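Local coordinates for sulfate adenylyltransferase, adenylylsulfate kinase (Thiobacillus denitrificans, PDB 3CR8), which phosphorylates adenosine 5'-phosphosulfate with ATP to give 3'-phosphoadenylyl sulfate, as a hexameric APS kinase that lacks ATP sulfurylase activity, at the interface of chains A and B. Numbering follows the deposited sequence. Chains: chain A/B, Sulfate adenylyltransferase, adenylylsulfate kinase.

The interface of chains A and B. Residues chain A 310-314; chain B 334, 337-338, 343-344.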
loop_
_atom_site.group_PDB
_atom_site.type_symbol
_atom_site.label_atom_id
_atom_site.label_comp_id
_atom_site.label_asym_id
_atom_site.label_seq_id
_atom_site.Cartn_x
_atom_site.Cartn_y
_atom_site.Cartn_z
ATOM N N GLU A 310 23.289 -4.477 13.893
ATOM C CA GLU A 310 22.647 -3.364 13.200
ATOM C C GLU A 310 23.615 -2.694 12.251
ATOM O O GLU A 310 23.255 -2.333 11.111
ATOM C CB GLU A 310 22.158 -2.358 14.227
ATOM C CG GLU A 310 21.160 -1.366 13.711
ATOM C CD GLU A 310 20.419 -0.691 14.847
ATOM O OE1 GLU A 310 21.083 -0.189 15.780
ATOM O OE2 GLU A 310 19.174 -0.674 14.811
ATOM N N ASP A 311 24.852 -2.547 12.733
ATOM C CA ASP A 311 25.907 -1.860 11.996
ATOM C C ASP A 311 26.214 -2.560 10.680
ATOM O O ASP A 311 26.935 -2.024 9.847
ATOM C CB ASP A 311 27.181 -1.755 12.833
ATOM C CG ASP A 311 27.021 -0.858 14.046
ATOM O OD1 ASP A 311 26.217 -1.182 14.946
ATOM O OD2 ASP A 311 27.735 0.160 14.118
ATOM N N ARG A 312 25.663 -3.751 10.495
ATOM C CA ARG A 312 25.941 -4.508 9.286
ATOM C C ARG A 312 24.702 -5.094 8.616
ATOM O O ARG A 312 24.788 -5.769 7.599
ATOM C CB ARG A 312 27.007 -5.558 9.560
ATOM C CG ARG A 312 28.388 -5.019 9.262
ATOM C CD ARG A 312 29.467 -6.027 9.482
ATOM N NE ARG A 312 30.502 -5.898 8.467
ATOM C CZ ARG A 312 30.690 -6.780 7.489
ATOM N NH1 ARG A 312 29.911 -7.855 7.427
ATOM N NH2 ARG A 312 31.659 -6.601 6.587
ATOM N N ALA A 313 23.552 -4.740 9.181
ATOM C CA ALA A 313 22.264 -5.237 8.711
ATOM C C ALA A 313 22.319 -6.737 8.438
ATOM O O ALA A 313 21.940 -7.247 7.363
ATOM C CB ALA A 313 21.827 -4.485 7.464
ATOM N N GLU A 314 22.878 -7.526 9.399
ATOM C CA GLU A 314 22.921 -8.981 9.252
ATOM C C GLU A 314 23.317 -9.689 10.524
ATOM O O GLU A 314 23.979 -9.126 11.353
ATOM C CB GLU A 314 23.863 -9.407 8.127
ATOM C CG GLU A 314 25.222 -8.815 8.255
ATOM C CD GLU A 314 26.112 -9.190 7.102
ATOM O OE1 GLU A 314 25.553 -9.622 6.078
ATOM O OE2 GLU A 314 27.358 -9.064 7.230
ATOM N N GLU B 334 30.753 0.761 3.976
ATOM C CA GLU B 334 29.785 -0.212 4.400
ATOM C C GLU B 334 28.556 -0.041 3.544
ATOM O O GLU B 334 27.795 -0.976 3.342
ATOM C CB GLU B 334 29.462 0.031 5.860
ATOM C CG GLU B 334 28.266 -0.695 6.317
ATOM C CD GLU B 334 28.485 -2.179 6.366
ATOM O OE1 GLU B 334 27.505 -2.924 6.667
ATOM O OE2 GLU B 334 29.636 -2.587 6.104
ATOM N N ARG B 337 28.963 -1.899 0.431
ATOM C CA ARG B 337 28.903 -3.329 0.730
ATOM C C ARG B 337 27.467 -3.799 0.735
ATOM O O ARG B 337 27.079 -4.736 0.008
ATOM C CB ARG B 337 29.506 -3.612 2.097
ATOM C CG ARG B 337 29.819 -5.037 2.317
ATOM C CD ARG B 337 29.986 -5.300 3.775
ATOM N NE ARG B 337 29.211 -6.475 4.115
ATOM C CZ ARG B 337 28.213 -6.463 4.985
ATOM N NH1 ARG B 337 27.921 -5.340 5.633
ATOM N NH2 ARG B 337 27.538 -7.582 5.232
ATOM N N ARG B 338 26.680 -3.153 1.584
ATOM C CA ARG B 338 25.264 -3.425 1.640
ATOM C C ARG B 338 24.655 -3.382 0.233
ATOM O O ARG B 338 23.876 -4.275 -0.157
ATOM C CB ARG B 338 24.572 -2.468 2.603
ATOM C CG ARG B 338 25.067 -2.635 4.048
ATOM C CD ARG B 338 24.235 -1.846 5.054
ATOM N NE ARG B 338 24.646 -2.083 6.429
ATOM C CZ ARG B 338 24.114 -1.432 7.452
ATOM N NH1 ARG B 338 23.173 -0.535 7.213
ATOM N NH2 ARG B 338 24.501 -1.670 8.703
ATOM N N LEU B 343 21.700 -5.866 1.141
ATOM C CA LEU B 343 21.371 -5.613 2.542
ATOM C C LEU B 343 20.592 -4.311 2.751
ATOM O O LEU B 343 20.596 -3.423 1.900
ATOM C CB LEU B 343 22.644 -5.627 3.383
ATOM C CG LEU B 343 23.391 -6.951 3.261
ATOM C CD1 LEU B 343 24.667 -6.897 4.083
ATOM C CD2 LEU B 343 22.501 -8.130 3.667
ATOM N N LYS B 344 19.920 -4.215 3.889
ATOM C CA LYS B 344 19.135 -3.026 4.240
ATOM C C LYS B 344 19.951 -1.725 4.469
ATOM O O LYS B 344 20.987 -1.707 5.174
ATOM C CB LYS B 344 18.253 -3.329 5.460
ATOM C CG LYS B 344 17.606 -2.110 6.121
ATOM C CD LYS B 344 16.909 -2.508 7.424
ATOM C CE LYS B 344 15.909 -1.451 7.887
ATOM N NZ LYS B 344 14.888 -2.010 8.844
#
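Within the APS kinase hexamer, this subunit contact joins the ATP-sulfurylase-like regions of two chains: the 3-10 helix 310-312 and the start of strand 314-317 of chain A meet helix 332-341 of chain B and the loop that follows it. The patch is only part of an A–B interface that is not an exact two-fold, and it is built mainly from charged groups.

The ionic part centres on B:Arg337 and A:Glu314, which reach toward each other tip to tip. Their salt bridge joins B:Arg337 NH2 to the carboxylate oxygen A:Glu314 OE2 at 2.5 Å, but the planes are steeply inclined and no N-H is directed at the oxygen, so the attraction is probably electrostatic rather than a directed hydrogen bond. A:Glu314 CG sits in the crowded position between backbone N and carbonyl carbon (chi1 52°), and the chain then runs out extended. The same OE2 pairs with A:Arg312 NH1 at 2.8 Å, so one carboxylate oxygen bridges two arginines. Their guanidiniums stack with planes 17° apart and CZ atoms of A:Arg312 and B:Arg337 separated by 3.5 Å, although the chains cross at about a right angle. The shared carboxylate would offset the like charges, as would B:Glu334, whose OE1 pairs with B:Arg337 NH1 at 2.7 Å.

Backbone recognition falls to B:Arg338, extended from CG to NE. Its NH2 donates to the main-chain carbonyl A:Glu310 O at 2.8 Å, on a lone pair in the carbonyl plane, though the bond is bent (117° at H). The carbonyl A:Asp311 O also lies within hydrogen-bonding distance of this NH2, at 2.7 Å. On its own chain, B:Arg338 NE donates to the anti lone pair of B:Glu334 OE1, so B:Glu334 OE1 appears to position both B:Arg337 and B:Arg338.

Van der Waals packing is lighter. The methyl CB of A:Ala313 rests over the centre of one B:Arg338 guanidinium face, while B:Leu343 CD1 lies beside the carboxylate of A:Glu314, 4.1 Å from its CD, the two side chains crossing obliquely.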